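Local coordinates for EDD domain protein, DegV family (Ruminococcus gnavus, PDB 3JR7) that is of unknown function but probably binds a lipid such as a fatty acid, at residues D58-I71 with D280-G292. Numbering follows the deposited sequence.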
# COMPACT_ATOMS: atom_id res chain seq x y z
N ASP A 58 10.43 -9.78 2.63
CA ASP A 58 9.69 -8.76 3.33
C ASP A 58 8.64 -9.44 4.17
O ASP A 58 7.50 -9.61 3.75
CB ASP A 58 9.05 -7.75 2.36
CG ASP A 58 8.18 -6.71 3.07
OD1 ASP A 58 8.26 -6.58 4.32
OD2 ASP A 58 7.39 -6.01 2.37
N ASP A 59 9.02 -9.79 5.39
CA ASP A 59 8.10 -10.41 6.29
C ASP A 59 8.38 -9.95 7.73
O ASP A 59 9.23 -9.07 7.99
CB ASP A 59 8.12 -11.93 6.08
CG ASP A 59 9.42 -12.59 6.53
OD1 ASP A 59 10.19 -12.02 7.36
OD2 ASP A 59 9.66 -13.70 6.06
N ASP A 60 7.65 -10.55 8.66
CA ASP A 60 7.58 -10.07 10.04
C ASP A 60 8.87 -10.32 10.79
O ASP A 60 9.10 -9.75 11.85
CB ASP A 60 6.40 -10.74 10.72
CG ASP A 60 5.13 -10.68 9.81
OD1 ASP A 60 4.51 -9.58 9.81
OD2 ASP A 60 4.83 -11.68 9.05
N SER A 61 9.75 -11.11 10.19
CA SER A 61 11.04 -11.36 10.79
C SER A 61 12.04 -10.24 10.47
O SER A 61 13.11 -10.16 11.09
CB SER A 61 11.57 -12.72 10.31
OG SER A 61 12.18 -12.61 9.03
N LEU A 62 11.74 -9.38 9.50
CA LEU A 62 12.68 -8.33 9.13
C LEU A 62 12.34 -7.04 9.87
O LEU A 62 11.31 -6.43 9.62
CB LEU A 62 12.72 -8.09 7.63
CG LEU A 62 13.69 -7.02 7.10
CD1 LEU A 62 15.21 -7.38 7.29
CD2 LEU A 62 13.39 -6.78 5.65
N LYS A 63 13.19 -6.64 10.80
CA LYS A 63 12.92 -5.43 11.60
C LYS A 63 13.25 -4.20 10.82
O LYS A 63 14.28 -4.15 10.16
CB LYS A 63 13.72 -5.44 12.90
CG LYS A 63 13.30 -6.56 13.84
CD LYS A 63 11.91 -6.28 14.42
CE LYS A 63 11.29 -7.53 15.05
NZ LYS A 63 10.82 -8.50 13.99
N GLN A 64 12.39 -3.19 10.93
CA GLN A 64 12.55 -1.94 10.19
C GLN A 64 13.94 -1.33 10.46
O GLN A 64 14.60 -0.85 9.57
CB GLN A 64 11.44 -0.94 10.58
CG GLN A 64 11.40 0.31 9.71
CD GLN A 64 10.37 1.28 10.19
OE1 GLN A 64 9.20 1.25 9.75
NE2 GLN A 64 10.77 2.11 11.11
N GLU A 65 14.37 -1.37 11.71
CA GLU A 65 15.61 -0.69 12.08
C GLU A 65 16.76 -1.34 11.31
O GLU A 65 17.57 -0.68 10.65
CB GLU A 65 15.85 -0.69 13.62
CG GLU A 65 17.29 -0.24 13.96
CD GLU A 65 17.54 0.17 15.39
OE1 GLU A 65 16.69 -0.05 16.31
OE2 GLU A 65 18.63 0.75 15.60
N GLU A 66 16.80 -2.67 11.31
CA GLU A 66 17.85 -3.35 10.55
C GLU A 66 17.81 -3.00 9.06
O GLU A 66 18.81 -2.85 8.36
CB GLU A 66 17.72 -4.87 10.75
CG GLU A 66 18.72 -5.65 9.91
CD GLU A 66 18.66 -7.16 10.13
OE1 GLU A 66 17.55 -7.70 10.34
OE2 GLU A 66 19.75 -7.78 10.01
N LEU A 67 16.61 -2.89 8.53
CA LEU A 67 16.50 -2.55 7.12
C LEU A 67 16.95 -1.12 6.86
O LEU A 67 17.68 -0.86 5.92
CB LEU A 67 15.02 -2.75 6.68
CG LEU A 67 14.61 -2.28 5.28
CD1 LEU A 67 15.42 -2.94 4.17
CD2 LEU A 67 13.09 -2.58 5.13
N LEU A 68 16.52 -0.18 7.68
CA LEU A 68 16.93 1.22 7.49
C LEU A 68 18.45 1.37 7.61
O LEU A 68 19.04 2.16 6.89
CB LEU A 68 16.24 2.11 8.53
CG LEU A 68 14.75 2.44 8.27
CD1 LEU A 68 14.06 3.17 9.46
CD2 LEU A 68 14.59 3.23 6.94
N LEU A 69 19.06 0.64 8.54
CA LEU A 69 20.53 0.72 8.72
C LEU A 69 21.25 0.13 7.50
O LEU A 69 22.24 0.69 7.02
CB LEU A 69 20.96 -0.02 10.00
CG LEU A 69 20.65 0.74 11.30
CD1 LEU A 69 20.80 -0.18 12.45
CD2 LEU A 69 21.53 2.02 11.48
N LYS A 70 20.73 -0.99 6.98
CA LYS A 70 21.33 -1.53 5.76
C LYS A 70 21.21 -0.57 4.58
O LYS A 70 22.16 -0.38 3.79
CB LYS A 70 20.71 -2.91 5.44
CG LYS A 70 21.31 -3.57 4.23
CD LYS A 70 22.82 -3.86 4.41
CE LYS A 70 23.34 -4.84 3.36
NZ LYS A 70 24.73 -5.27 3.66
N ILE A 71 20.03 0.04 4.42
CA ILE A 71 19.87 1.08 3.38
C ILE A 71 20.87 2.23 3.57
O ILE A 71 21.47 2.75 2.61
CB ILE A 71 18.42 1.67 3.36
CG1 ILE A 71 17.39 0.60 2.92
CG2 ILE A 71 18.37 2.95 2.49
CD1 ILE A 71 15.93 0.96 3.31
N ASP A 280 3.22 1.70 11.03
CA ASP A 280 4.60 1.69 10.59
C ASP A 280 4.66 1.08 9.22
O ASP A 280 3.95 0.12 8.94
CB ASP A 280 5.49 0.87 11.53
CG ASP A 280 5.61 1.52 12.90
OD1 ASP A 280 6.31 2.52 13.00
OD2 ASP A 280 4.92 1.07 13.83
N THR A 281 5.51 1.64 8.39
CA THR A 281 5.66 1.12 7.03
C THR A 281 6.20 -0.34 6.99
O THR A 281 7.07 -0.74 7.78
CB THR A 281 6.60 1.98 6.21
OG1 THR A 281 7.76 2.28 6.97
CG2 THR A 281 5.93 3.27 5.75
N SER A 282 5.68 -1.11 6.05
CA SER A 282 6.15 -2.49 5.78
C SER A 282 7.57 -2.43 5.19
O SER A 282 8.09 -1.36 4.91
CB SER A 282 5.25 -3.13 4.73
OG SER A 282 5.46 -2.47 3.45
N GLY A 283 8.19 -3.59 4.98
CA GLY A 283 9.51 -3.66 4.34
C GLY A 283 9.55 -2.96 2.99
O GLY A 283 10.43 -2.12 2.72
N ILE A 284 8.62 -3.33 2.09
CA ILE A 284 8.63 -2.67 0.77
C ILE A 284 8.33 -1.17 0.89
O ILE A 284 8.98 -0.35 0.25
CB ILE A 284 7.64 -3.36 -0.17
CG1 ILE A 284 8.11 -4.80 -0.44
CG2 ILE A 284 7.50 -2.57 -1.49
CD1 ILE A 284 9.43 -4.92 -1.22
N SER A 285 7.38 -0.81 1.74
CA SER A 285 7.05 0.58 1.96
C SER A 285 8.26 1.37 2.50
O SER A 285 8.54 2.49 2.06
CB SER A 285 5.84 0.70 2.89
OG SER A 285 4.62 0.23 2.26
N THR A 286 8.98 0.77 3.45
CA THR A 286 10.21 1.36 3.97
C THR A 286 11.25 1.57 2.88
O THR A 286 11.83 2.66 2.77
CB THR A 286 10.77 0.51 5.08
OG1 THR A 286 9.85 0.58 6.20
CG2 THR A 286 12.17 0.94 5.45
N VAL A 287 11.46 0.55 2.05
CA VAL A 287 12.45 0.66 0.99
C VAL A 287 12.19 1.85 0.06
O VAL A 287 13.12 2.59 -0.31
CB VAL A 287 12.54 -0.64 0.18
CG1 VAL A 287 13.35 -0.44 -1.10
CG2 VAL A 287 13.15 -1.80 1.06
N TYR A 288 10.94 2.05 -0.35
CA TYR A 288 10.59 3.12 -1.28
C TYR A 288 10.25 4.46 -0.60
O TYR A 288 10.49 5.52 -1.19
CB TYR A 288 9.49 2.65 -2.25
CG TYR A 288 10.06 1.63 -3.23
CD1 TYR A 288 10.83 2.04 -4.32
CD2 TYR A 288 9.93 0.28 -3.02
CE1 TYR A 288 11.36 1.16 -5.20
CE2 TYR A 288 10.50 -0.67 -3.93
CZ TYR A 288 11.21 -0.21 -5.00
OH TYR A 288 11.82 -1.07 -5.91
N ALA A 289 9.73 4.43 0.61
CA ALA A 289 9.39 5.69 1.30
C ALA A 289 10.62 6.34 1.93
O ALA A 289 10.74 7.58 2.01
CB ALA A 289 8.31 5.45 2.35
N ASN A 290 11.47 5.49 2.46
CA ASN A 290 12.70 5.87 3.14
C ASN A 290 12.43 6.54 4.47
O ASN A 290 11.27 6.91 4.82
CB ASN A 290 13.62 6.73 2.24
CG ASN A 290 14.36 5.90 1.20
OD1 ASN A 290 14.28 6.17 -0.01
ND2 ASN A 290 15.11 4.92 1.68
N ASP A 291 13.51 6.63 5.25
CA ASP A 291 13.44 7.20 6.60
C ASP A 291 12.74 8.55 6.50
O ASP A 291 13.11 9.37 5.67
CB ASP A 291 14.88 7.42 7.10
CG ASP A 291 14.95 7.79 8.57
OD1 ASP A 291 13.95 7.72 9.33
OD2 ASP A 291 16.09 8.08 8.96
N GLY A 292 11.74 8.77 7.33
CA GLY A 292 11.06 10.05 7.36
C GLY A 292 9.86 10.24 6.42
O GLY A 292 9.25 11.31 6.41
O HOH W 1 7.71 3.27 11.03
O HOH W 2 9.67 2.85 13.26
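Two groups grip Asp58 OD2, the backbone N of Ile284 at 3.0 Å and the hydroxyl of Ser28 from outside the two segments. The Ile284 bond is reasonably straight (N-H...O 148°), yet it reaches OD2 from above the carboxylate, 69° out of plane. With CG anti to the backbone N, the carboxylate lies against the first two N-H groups of helix 283-289, where Asp58 OD1 also takes a weak and strongly bent bond from Gly283 N (3.1 Å). Gly283 CA lies 3.2 Å from Asp58 OD1, an approach eased by the lack of a side chain. Within the same turn Ser282 OG accepts from Ser285 N at 3.1 Å, the N-cap bond, and is also hydrogen-bonded to Cys29 O, so that Asp58 meets two N-H groups which the cap does not use.

Farther along, helices 64-71 and 283-289 run roughly parallel, their axes 31° apart and 10.3 Å at closest approach. Thr286 is a knob in the hole made by Gln64, Leu67, Leu68 and Ile71. Its CG2 meets Leu67 CD2 tip to tip, and Leu68 crosses at about a right angle, Leu68 CD2 lying 3.6 Å from Thr286 CG2. The hydroxyl turns from these methyls, and Thr286 OG1 donates to Ser282 O at 2.9 Å. Gln64 stretches its extended chain across Thr281.

Thus a buried carboxylate faces a helix N-terminus, whose dipole would probably favour its charged form, while one threonine divides apolar packing from helix-internal bonding beside the pocket that holds a PG6 molecule, probably from the crystallisation liquor.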